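Local structure of glycosyl hydrolase family 26 (Bacteroides ovatus, 4ZXO) at residues 97-103 against 159-165; 204-210 against 229-235; 238-244 against 281-286. The protein probably hydrolyses beta-1,4-mannosidic linkages in galactomannan as a family 26 beta-mannanase, contributing to galactomannan breakdown by this gut bacterium. All blocks are in the same frame, centred on the assembly; numbering follows the deposited sequence.

Interaction 1 (97-103 against 159-165); sequences MISLSWH and VVFRPWH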
loop_
_atom_site.group_PDB
_atom_site.type_symbol
_atom_site.label_atom_id
_atom_site.label_comp_id
_atom_site.label_asym_id
_atom_site.label_seq_id
_atom_site.Cartn_x
_atom_site.Cartn_y
_atom_site.Cartn_z
ATOM N N MET A 97 -11.235 1.092 -2.677
ATOM C CA MET A 97 -10.441 0.690 -1.524
ATOM C C MET A 97 -9.390 1.748 -1.187
ATOM O O MET A 97 -8.971 2.524 -2.097
ATOM C CB MET A 97 -9.703 -0.651 -1.806
ATOM C CG MET A 97 -9.256 -1.332 -0.543
ATOM S SD MET A 97 -8.189 -2.735 -0.908
ATOM C CE MET A 97 -6.563 -1.940 -0.827
ATOM N N ILE A 98 -8.976 1.782 0.093
ATOM C CA ILE A 98 -7.900 2.653 0.536
ATOM C C ILE A 98 -6.773 1.902 1.186
ATOM O O ILE A 98 -7.003 1.015 1.965
ATOM C CB ILE A 98 -8.440 3.717 1.550
ATOM C CG1 ILE A 98 -9.513 4.603 0.914
ATOM C CG2 ILE A 98 -7.285 4.586 2.161
ATOM C CD1 ILE A 98 -10.947 4.115 1.130
ATOM N N SER A 99 -5.535 2.260 0.830
ATOM C CA SER A 99 -4.379 1.749 1.549
ATOM C C SER A 99 -3.534 2.907 2.053
ATOM O O SER A 99 -3.528 3.991 1.448
ATOM C CB SER A 99 -3.537 0.834 0.645
ATOM O OG SER A 99 -2.447 0.287 1.397
ATOM N N LEU A 100 -2.877 2.734 3.192
ATOM C CA LEU A 100 -2.017 3.799 3.747
ATOM C C LEU A 100 -0.640 3.236 4.051
ATOM O O LEU A 100 -0.554 2.180 4.728
ATOM C CB LEU A 100 -2.612 4.363 5.048
ATOM C CG LEU A 100 -3.955 5.044 4.793
ATOM C CD1 LEU A 100 -4.595 5.359 6.156
ATOM C CD2 LEU A 100 -3.800 6.352 4.015
ATOM N N SER A 101 0.396 3.891 3.557
ATOM C CA SER A 101 1.745 3.560 3.967
ATOM C C SER A 101 2.219 4.569 5.017
ATOM O O SER A 101 1.501 5.525 5.332
ATOM C CB SER A 101 2.687 3.535 2.758
ATOM O OG SER A 101 2.466 4.673 1.954
ATOM N N TRP A 102 3.405 4.355 5.572
ATOM C CA TRP A 102 3.867 5.203 6.677
ATOM C C TRP A 102 5.363 5.383 6.585
ATOM O O TRP A 102 6.139 4.600 7.198
ATOM C CB TRP A 102 3.502 4.546 8.049
ATOM C CG TRP A 102 3.680 5.464 9.229
ATOM C CD1 TRP A 102 3.733 6.842 9.225
ATOM C CD2 TRP A 102 3.796 5.058 10.591
ATOM N NE1 TRP A 102 3.905 7.303 10.520
ATOM C CE2 TRP A 102 3.953 6.232 11.369
ATOM C CE3 TRP A 102 3.827 3.813 11.219
ATOM C CZ2 TRP A 102 4.115 6.210 12.760
ATOM C CZ3 TRP A 102 3.969 3.778 12.621
ATOM C CH2 TRP A 102 4.101 4.988 13.391
ATOM N N HIS A 103 5.782 6.407 5.841
ATOM C CA HIS A 103 7.210 6.718 5.821
ATOM C C HIS A 103 7.554 7.549 7.087
ATOM O O HIS A 103 7.723 8.803 7.051
ATOM C CB HIS A 103 7.586 7.475 4.534
ATOM C CG HIS A 103 7.656 6.603 3.327
ATOM N ND1 HIS A 103 6.537 6.177 2.634
ATOM C CD2 HIS A 103 8.724 6.148 2.633
ATOM C CE1 HIS A 103 6.924 5.480 1.571
ATOM N NE2 HIS A 103 8.246 5.439 1.557
ATOM N N VAL A 159 -9.286 0.314 6.008
ATOM C CA VAL A 159 -8.035 0.694 5.329
ATOM C C VAL A 159 -7.057 -0.468 5.372
ATOM O O VAL A 159 -7.010 -1.202 6.353
ATOM C CB VAL A 159 -7.391 1.949 6.049
ATOM C CG1 VAL A 159 -5.905 2.145 5.713
ATOM C CG2 VAL A 159 -8.264 3.156 5.736
ATOM N N VAL A 160 -6.314 -0.665 4.286
ATOM C CA VAL A 160 -5.175 -1.592 4.335
ATOM C C VAL A 160 -3.958 -0.784 4.745
ATOM O O VAL A 160 -3.477 0.035 3.973
ATOM C CB VAL A 160 -4.929 -2.301 3.004
ATOM C CG1 VAL A 160 -3.655 -3.210 3.073
ATOM C CG2 VAL A 160 -6.184 -3.107 2.612
ATOM N N PHE A 161 -3.463 -1.001 5.959
ATOM C CA PHE A 161 -2.350 -0.208 6.486
ATOM C C PHE A 161 -1.064 -1.037 6.285
ATOM O O PHE A 161 -1.037 -2.254 6.602
ATOM C CB PHE A 161 -2.595 0.090 7.950
ATOM C CG PHE A 161 -1.517 0.897 8.632
ATOM C CD1 PHE A 161 -1.012 2.059 8.050
ATOM C CD2 PHE A 161 -1.062 0.521 9.908
ATOM C CE1 PHE A 161 0.000 2.807 8.696
ATOM C CE2 PHE A 161 -0.084 1.304 10.577
ATOM C CZ PHE A 161 0.430 2.442 9.976
ATOM N N ARG A 162 -0.050 -0.411 5.698
ATOM C CA ARG A 162 1.148 -1.122 5.220
ATOM C C ARG A 162 2.392 -0.462 5.759
ATOM O O ARG A 162 3.168 0.136 4.984
ATOM C CB ARG A 162 1.126 -1.097 3.663
ATOM C CG ARG A 162 2.149 -1.950 3.012
ATOM C CD ARG A 162 1.937 -1.948 1.500
ATOM N NE ARG A 162 2.117 -0.631 0.910
ATOM C CZ ARG A 162 3.279 -0.197 0.369
ATOM N NH1 ARG A 162 4.396 -0.947 0.452
ATOM N NH2 ARG A 162 3.353 1.024 -0.179
ATOM N N PRO A 163 2.627 -0.535 7.065
ATOM C CA PRO A 163 3.799 0.110 7.653
ATOM C C PRO A 163 5.042 -0.791 7.462
ATOM O O PRO A 163 4.894 -1.960 7.090
ATOM C CB PRO A 163 3.427 0.200 9.145
ATOM C CG PRO A 163 2.623 -1.080 9.355
ATOM C CD PRO A 163 1.750 -1.127 8.101
ATOM N N TRP A 164 6.224 -0.266 7.750
ATOM C CA TRP A 164 7.438 -1.110 7.867
ATOM C C TRP A 164 7.715 -1.865 6.576
ATOM O O TRP A 164 8.129 -3.036 6.569
ATOM C CB TRP A 164 7.314 -2.123 9.027
ATOM C CG TRP A 164 6.781 -1.516 10.318
ATOM C CD1 TRP A 164 5.678 -1.933 11.033
ATOM C CD2 TRP A 164 7.284 -0.350 11.000
ATOM N NE1 TRP A 164 5.474 -1.111 12.114
ATOM C CE2 TRP A 164 6.433 -0.130 12.120
ATOM C CE3 TRP A 164 8.350 0.549 10.754
ATOM C CZ2 TRP A 164 6.648 0.912 13.023
ATOM C CZ3 TRP A 164 8.551 1.591 11.654
ATOM C CH2 TRP A 164 7.688 1.770 12.751
ATOM N N HIS A 165 7.486 -1.192 5.464
ATOM C CA HIS A 165 7.597 -1.844 4.154
ATOM C C HIS A 165 9.060 -1.984 3.670
ATOM O O HIS A 165 9.983 -1.350 4.179
ATOM C CB HIS A 165 6.720 -1.069 3.141
ATOM C CG HIS A 165 7.192 0.311 2.827
ATOM N ND1 HIS A 165 7.314 1.311 3.776
ATOM C CD2 HIS A 165 7.471 0.885 1.625
ATOM C CE1 HIS A 165 7.705 2.422 3.169
ATOM N NE2 HIS A 165 7.788 2.191 1.860
HETATM O O HOH W 1 -0.092 1.291 0.455
HETATM O O HOH W 2 1.331 3.561 -0.265
HETATM O O HOH W 3 4.971 2.083 5.196
HETATM O O HOH W 4 6.235 2.313 8.829
#
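Ser-99 and Leu-100 share one acceptor on the neighbouring parallel strand: Ser-99 OG (2.8 Å) and Leu-100 N (2.9 Å) reach Val-160 O from opposite faces of its carbonyl plane. Ser-99 OG gets there because it lies anti to its own backbone N (chi1 -177°), and it also accepts from a water that Arg-162 NE donates to. Trp-102 can be followed outward. Its CB rests by Phe-161 CE1, CE3 lies 3.9 Å from Phe-161 CZ at the edge of the phenyl ring, with Pro-163 CB beside it near the indole plane, and CZ3 comes 3.9 Å from Trp-164 CZ2. The two indoles lie side by side and point the same way, their planes at 56°; NE1 of Trp-102 donates to Glu-69. Past the strand ends, the imidazole edge of His-165 points at the face of the His-103 ring in an offset edge-to-face pair, centroids 4.6 Å apart. With an alanine in place of His-103, the His-165 edge would probably lose the ring face it packs on and Asp-64 a hydrogen-bond partner. The buried guanidinium of Arg-162 forms salt bridges to Glu-270 and Asp-235. Strand 60-64 pairs with the far edge of 97-101 and strand 203-207 with that of 159-162, while helices 132-147 and 181-197 pack over Trp-102, Phe-161 and Trp-164.

Interaction 2 (204-210 against 229-235); sequences LLAYSPG and IDVLGTD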
loop_
_atom_site.group_PDB
_atom_site.type_symbol
_atom_site.label_atom_id
_atom_site.label_comp_id
_atom_site.label_asym_id
_atom_site.label_seq_id
_atom_site.Cartn_x
_atom_site.Cartn_y
_atom_site.Cartn_z
ATOM N N LEU A 204 -6.727 -3.553 8.074
ATOM C CA LEU A 204 -6.094 -4.794 7.622
ATOM C C LEU A 204 -4.615 -4.482 7.489
ATOM O O LEU A 204 -4.278 -3.446 6.942
ATOM C CB LEU A 204 -6.623 -5.248 6.268
ATOM C CG LEU A 204 -8.137 -5.510 6.322
ATOM C CD1 LEU A 204 -8.644 -5.889 4.957
ATOM C CD2 LEU A 204 -8.442 -6.610 7.335
ATOM N N LEU A 205 -3.742 -5.368 7.928
ATOM C CA LEU A 205 -2.296 -5.080 7.854
ATOM C C LEU A 205 -1.633 -5.787 6.688
ATOM O O LEU A 205 -1.843 -6.985 6.492
ATOM C CB LEU A 205 -1.607 -5.513 9.183
ATOM C CG LEU A 205 -2.033 -4.662 10.369
ATOM C CD1 LEU A 205 -1.359 -5.195 11.649
ATOM C CD2 LEU A 205 -1.733 -3.149 10.168
ATOM N N ALA A 206 -0.804 -5.083 5.921
ATOM C CA ALA A 206 -0.136 -5.689 4.762
ATOM C C ALA A 206 1.381 -5.683 4.973
ATOM O O ALA A 206 1.979 -4.657 5.381
ATOM C CB ALA A 206 -0.477 -4.906 3.448
ATOM N N TYR A 207 1.966 -6.820 4.649
ATOM C CA TYR A 207 3.392 -7.079 4.714
ATOM C C TYR A 207 3.964 -6.902 3.323
ATOM O O TYR A 207 3.357 -7.397 2.362
ATOM C CB TYR A 207 3.555 -8.511 5.213
ATOM C CG TYR A 207 4.920 -9.114 5.390
ATOM C CD1 TYR A 207 5.706 -8.798 6.510
ATOM C CD2 TYR A 207 5.376 -10.118 4.507
ATOM C CE1 TYR A 207 6.934 -9.429 6.730
ATOM C CE2 TYR A 207 6.597 -10.751 4.702
ATOM C CZ TYR A 207 7.363 -10.432 5.851
ATOM O OH TYR A 207 8.579 -11.008 6.106
ATOM N N SER A 208 5.087 -6.184 3.150
ATOM C CA SER A 208 5.465 -5.805 1.762
ATOM C C SER A 208 6.966 -5.573 1.535
ATOM O O SER A 208 7.408 -4.463 1.215
ATOM C CB SER A 208 4.649 -4.550 1.314
ATOM O OG SER A 208 4.895 -3.395 2.109
ATOM N N PRO A 209 7.757 -6.624 1.668
ATOM C CA PRO A 209 9.172 -6.524 1.298
ATOM C C PRO A 209 9.325 -6.440 -0.217
ATOM O O PRO A 209 8.363 -6.688 -0.961
ATOM C CB PRO A 209 9.769 -7.847 1.823
ATOM C CG PRO A 209 8.642 -8.812 1.611
ATOM C CD PRO A 209 7.379 -7.999 2.060
ATOM N N GLY A 210 10.500 -6.026 -0.656
ATOM C CA GLY A 210 10.808 -5.950 -2.066
ATOM C C GLY A 210 11.220 -7.291 -2.669
ATOM O O GLY A 210 10.748 -8.359 -2.247
ATOM N N ILE A 229 -0.755 -10.289 10.298
ATOM C CA ILE A 229 -0.776 -9.875 8.894
ATOM C C ILE A 229 -2.040 -10.394 8.224
ATOM O O ILE A 229 -2.445 -11.535 8.431
ATOM C CB ILE A 229 0.461 -10.390 8.137
ATOM C CG1 ILE A 229 1.764 -9.781 8.748
ATOM C CG2 ILE A 229 0.349 -10.036 6.632
ATOM C CD1 ILE A 229 1.796 -8.196 8.699
ATOM N N ASP A 230 -2.662 -9.541 7.428
ATOM C CA ASP A 230 -3.851 -9.912 6.635
ATOM C C ASP A 230 -3.584 -10.032 5.132
ATOM O O ASP A 230 -4.293 -10.776 4.451
ATOM C CB ASP A 230 -4.957 -8.873 6.845
ATOM C CG ASP A 230 -5.320 -8.763 8.269
ATOM O OD1 ASP A 230 -5.793 -9.769 8.821
ATOM O OD2 ASP A 230 -5.110 -7.720 8.881
ATOM N N VAL A 231 -2.597 -9.290 4.613
ATOM C CA VAL A 231 -2.352 -9.251 3.159
ATOM C C VAL A 231 -0.866 -9.435 2.921
ATOM O O VAL A 231 -0.054 -8.738 3.550
ATOM C CB VAL A 231 -2.779 -7.903 2.550
ATOM C CG1 VAL A 231 -2.401 -7.841 1.033
ATOM C CG2 VAL A 231 -4.282 -7.647 2.828
ATOM N N LEU A 232 -0.499 -10.351 2.041
ATOM C CA LEU A 232 0.911 -10.557 1.671
ATOM C C LEU A 232 1.208 -9.751 0.400
ATOM O O LEU A 232 0.603 -10.003 -0.650
ATOM C CB LEU A 232 1.213 -12.051 1.443
ATOM C CG LEU A 232 0.997 -12.907 2.682
ATOM C CD1 LEU A 232 1.272 -14.403 2.320
ATOM C CD2 LEU A 232 1.841 -12.424 3.882
ATOM N N GLY A 233 2.119 -8.793 0.493
ATOM C CA GLY A 233 2.428 -7.963 -0.658
ATOM C C GLY A 233 3.895 -7.994 -1.020
ATOM O O GLY A 233 4.742 -8.645 -0.366
ATOM N N THR A 234 4.207 -7.262 -2.078
ATOM C CA THR A 234 5.614 -7.062 -2.449
ATOM C C THR A 234 5.691 -5.745 -3.234
ATOM O O THR A 234 4.693 -5.312 -3.849
ATOM C CB THR A 234 6.173 -8.242 -3.274
ATOM O OG1 THR A 234 7.591 -8.086 -3.432
ATOM C CG2 THR A 234 5.525 -8.261 -4.670
ATOM N N ASP A 235 6.840 -5.085 -3.140
ATOM C CA ASP A 235 7.117 -3.865 -3.890
ATOM C C ASP A 235 8.218 -4.159 -4.908
ATOM O O ASP A 235 9.368 -4.428 -4.514
ATOM C CB ASP A 235 7.602 -2.716 -2.962
ATOM C CG ASP A 235 6.554 -2.229 -1.988
ATOM O OD1 ASP A 235 5.416 -2.767 -1.973
ATOM O OD2 ASP A 235 6.907 -1.281 -1.222
#
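Asp-230 turns its carboxylate back across the start of the neighbouring strand, where its side chain crosses that of Leu-204 at about a right angle. OD2 takes the N-H of Leu-205 on its anti lone pair, at 2.9 Å and nearly straight (165°), and lies 3.8 Å from Leu-204 CD2. In return, Leu-205 O accepts from both Asp-230 N and Val-231 N. On one face of the sheet Ala-206 CB meets Val-231 CB at 3.9 Å; on the other, Tyr-207 CB rests against Ile-229 CG2 at 3.8 Å. A chi1 of 180° swings CG of Tyr-207 to the side opposite its backbone N and carries the ring away from the partner strand, to lie among the rings of Tyr-219, Tyr-223 and His-167, where its hydroxyl bonds Tyr-219 O. At the C-terminal end Pro-209 O is gripped twice: Thr-234 OG1 (2.9 Å) and Asp-235 N (3.1 Å) come from opposite faces of its plane. Asp-235 OD1 is held by Thr-269, and Ser-208 OG by Arg-162. Neighbouring parallel strands joined through helix 216-219 form a beta-alpha-beta unit of the TIM barrel, with Ser-208, Thr-234 and Asp-235 gathered at the C-terminal ends of the strands.

Interaction 3 (238-244 against 281-286); sequences QFERSQY and WWTGTL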
loop_
_atom_site.group_PDB
_atom_site.type_symbol
_atom_site.label_atom_id
_atom_site.label_comp_id
_atom_site.label_asym_id
_atom_site.label_seq_id
_atom_site.Cartn_x
_atom_site.Cartn_y
_atom_site.Cartn_z
ATOM N N GLN A 238 10.157 -1.619 -12.147
ATOM C CA GLN A 238 10.958 -1.927 -13.308
ATOM C C GLN A 238 12.159 -0.972 -13.462
ATOM O O GLN A 238 12.016 0.257 -13.558
ATOM C CB GLN A 238 10.139 -1.877 -14.590
ATOM C CG GLN A 238 11.063 -2.127 -15.812
ATOM C CD GLN A 238 10.283 -2.311 -17.106
ATOM O OE1 GLN A 238 9.231 -2.977 -17.128
ATOM N NE2 GLN A 238 10.802 -1.743 -18.203
ATOM N N PHE A 239 13.349 -1.560 -13.523
ATOM C CA PHE A 239 14.545 -0.799 -13.826
ATOM C C PHE A 239 15.070 -1.195 -15.177
ATOM O O PHE A 239 15.522 -0.336 -15.947
ATOM C CB PHE A 239 15.622 -0.985 -12.725
ATOM C CG PHE A 239 15.181 -0.434 -11.441
ATOM C CD1 PHE A 239 15.109 0.943 -11.286
ATOM C CD2 PHE A 239 14.732 -1.252 -10.428
ATOM C CE1 PHE A 239 14.624 1.508 -10.082
ATOM C CE2 PHE A 239 14.280 -0.697 -9.213
ATOM C CZ PHE A 239 14.198 0.672 -9.056
ATOM N N GLU A 240 14.993 -2.478 -15.476
ATOM C CA GLU A 240 15.275 -2.993 -16.821
ATOM C C GLU A 240 14.219 -4.062 -17.129
ATOM O O GLU A 240 13.843 -4.821 -16.248
ATOM C CB GLU A 240 16.695 -3.551 -16.884
ATOM C CG GLU A 240 17.109 -3.997 -18.272
ATOM C CD GLU A 240 16.796 -5.443 -18.547
ATOM O OE1 GLU A 240 16.735 -6.249 -17.584
ATOM O OE2 GLU A 240 16.580 -5.756 -19.738
ATOM N N ARG A 241 13.716 -4.102 -18.355
ATOM C CA ARG A 241 12.512 -4.884 -18.583
ATOM C C ARG A 241 12.690 -6.380 -18.347
ATOM O O ARG A 241 11.840 -6.988 -17.701
ATOM C CB ARG A 241 12.020 -4.666 -19.997
ATOM C CG ARG A 241 10.749 -5.405 -20.327
ATOM C CD ARG A 241 10.252 -5.028 -21.723
ATOM N NE ARG A 241 8.970 -5.668 -21.956
ATOM C CZ ARG A 241 8.829 -6.891 -22.453
ATOM N NH1 ARG A 241 9.914 -7.612 -22.758
ATOM N NH2 ARG A 241 7.611 -7.382 -22.671
ATOM N N SER A 242 13.747 -6.991 -18.897
ATOM C CA SER A 242 13.899 -8.439 -18.734
ATOM C C SER A 242 14.025 -8.831 -17.249
ATOM O O SER A 242 13.425 -9.814 -16.771
ATOM C CB SER A 242 15.120 -8.936 -19.536
ATOM O OG SER A 242 16.344 -8.461 -18.962
ATOM N N GLN A 243 14.793 -8.042 -16.507
ATOM C CA GLN A 243 15.019 -8.333 -15.107
ATOM C C GLN A 243 13.698 -8.176 -14.349
ATOM O O GLN A 243 13.361 -8.964 -13.455
ATOM C CB GLN A 243 16.082 -7.397 -14.522
ATOM C CG GLN A 243 16.685 -7.927 -13.233
ATOM C CD GLN A 243 17.459 -9.242 -13.429
ATOM O OE1 GLN A 243 17.959 -9.535 -14.524
ATOM N NE2 GLN A 243 17.529 -10.048 -12.372
ATOM N N TYR A 244 12.956 -7.124 -14.676
ATOM C CA TYR A 244 11.652 -6.903 -14.037
ATOM C C TYR A 244 10.713 -8.085 -14.258
ATOM O O TYR A 244 10.030 -8.525 -13.335
ATOM C CB TYR A 244 11.027 -5.632 -14.583
ATOM C CG TYR A 244 9.627 -5.308 -14.097
ATOM C CD1 TYR A 244 9.361 -4.919 -12.776
ATOM C CD2 TYR A 244 8.558 -5.347 -14.977
ATOM C CE1 TYR A 244 8.074 -4.589 -12.374
ATOM C CE2 TYR A 244 7.246 -5.025 -14.585
ATOM C CZ TYR A 244 7.030 -4.616 -13.289
ATOM O OH TYR A 244 5.759 -4.266 -12.885
ATOM N N TRP A 281 3.847 -0.187 -22.179
ATOM C CA TRP A 281 4.235 -0.854 -20.915
ATOM C C TRP A 281 3.103 -1.628 -20.284
ATOM O O TRP A 281 3.305 -2.738 -19.784
ATOM C CB TRP A 281 4.765 0.138 -19.877
ATOM C CG TRP A 281 5.399 -0.549 -18.700
ATOM C CD1 TRP A 281 6.590 -1.213 -18.699
ATOM C CD2 TRP A 281 4.888 -0.636 -17.379
ATOM N NE1 TRP A 281 6.848 -1.724 -17.468
ATOM C CE2 TRP A 281 5.818 -1.386 -16.625
ATOM C CE3 TRP A 281 3.714 -0.182 -16.757
ATOM C CZ2 TRP A 281 5.628 -1.687 -15.270
ATOM C CZ3 TRP A 281 3.526 -0.470 -15.361
ATOM C CH2 TRP A 281 4.505 -1.208 -14.649
ATOM N N TRP A 282 1.909 -1.047 -20.312
ATOM C CA TRP A 282 0.766 -1.606 -19.563
ATOM C C TRP A 282 0.309 -2.955 -20.118
ATOM O O TRP A 282 0.169 -3.924 -19.356
ATOM C CB TRP A 282 -0.403 -0.602 -19.581
ATOM C CG TRP A 282 0.015 0.705 -19.014
ATOM C CD1 TRP A 282 0.421 1.817 -19.703
ATOM C CD2 TRP A 282 0.200 1.004 -17.632
ATOM N NE1 TRP A 282 0.836 2.804 -18.823
ATOM C CE2 TRP A 282 0.666 2.345 -17.540
ATOM C CE3 TRP A 282 -0.046 0.294 -16.461
ATOM C CZ2 TRP A 282 0.969 2.956 -16.327
ATOM C CZ3 TRP A 282 0.223 0.911 -15.244
ATOM C CH2 TRP A 282 0.736 2.238 -15.196
ATOM N N THR A 283 0.067 -3.029 -21.438
ATOM C CA THR A 283 -0.355 -4.306 -22.019
ATOM C C THR A 283 0.785 -5.164 -22.449
ATOM O O THR A 283 0.636 -6.379 -22.595
ATOM C CB THR A 283 -1.275 -4.143 -23.263
ATOM O OG1 THR A 283 -0.570 -3.466 -24.331
ATOM C CG2 THR A 283 -2.515 -3.344 -22.863
ATOM N N GLY A 284 1.937 -4.556 -22.659
ATOM C CA GLY A 284 3.037 -5.328 -23.194
ATOM C C GLY A 284 3.995 -5.879 -22.170
ATOM O O GLY A 284 4.722 -6.810 -22.453
ATOM N N THR A 285 4.022 -5.279 -20.993
ATOM C CA THR A 285 4.906 -5.759 -19.909
ATOM C C THR A 285 4.120 -6.105 -18.643
ATOM O O THR A 285 4.186 -7.225 -18.170
ATOM C CB THR A 285 5.974 -4.713 -19.593
ATOM O OG1 THR A 285 6.758 -4.513 -20.770
ATOM C CG2 THR A 285 6.922 -5.183 -18.516
ATOM N N LEU A 286 3.369 -5.157 -18.091
ATOM C CA LEU A 286 2.738 -5.419 -16.795
ATOM C C LEU A 286 1.629 -6.491 -16.858
ATOM O O LEU A 286 1.621 -7.477 -16.083
ATOM C CB LEU A 286 2.148 -4.124 -16.249
ATOM C CG LEU A 286 1.491 -4.263 -14.880
ATOM C CD1 LEU A 286 2.429 -4.623 -13.742
ATOM C CD2 LEU A 286 0.720 -3.006 -14.457
#
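The N-terminal turns of two helices, 241-262 and 281-290, meet here mainly through side chains. Gln-238, just ahead of the first helix, slides its extended chain past Trp-281 in the opposite direction, and the indole NE1 donates to OE1 at 2.7 Å. The oxygen lies in the indole plane, whereas the donor stands 55° above the amide plane. Arg-241 is stretched from CG to NE, and its chi1 of -178° continues that straight run, bringing the guanidinium edge to the second helix. There NE donates to Thr-285 OG1 at 2.8 Å and NH2 to the main-chain Gly-284 O at 3.0 Å, both acceptors near the guanidinium plane. In this family's TIM-barrel fold both helices belong to the outer layer around the strands; Glu-240 N-caps the first, its OE1 accepting from Gln-243 N. The second contains a pi-type turn in which Trp-281 O accepts from both Thr-285 N and Leu-286 N. The side chains of Tyr-244 and Trp-281 run across each other, ring planes 34° apart, with Tyr-244 CE2 3.8 Å from Trp-281 CZ2. The tyrosine edge meets Thr-285 CG2, and its OH touches Leu-286 CD1 at 3.5 Å and hydrogen-bonds with Thr-271.

In the fold
The three contacts follow one another along the chain, each closing before the next opens. Interactions 1 and 2 sit side by side in the same curled parallel sheet, centres about 9 Å apart: strands 159-162 and 203-207 are neighbours, joined by probable backbone hydrogen bonds from Phe-161 N to Leu-204 O and from Ala-206 N to Phe-161 O. Together they account for four consecutive strands of the barrel wall. Interaction 3 lies farther out, about 25 Å from interaction 1 and 22 Å from interaction 2 between centres. The chain leaves strand 231-235 of interaction 2 and, after two residues, enters 238-244, linking the barrel wall to its outer helices.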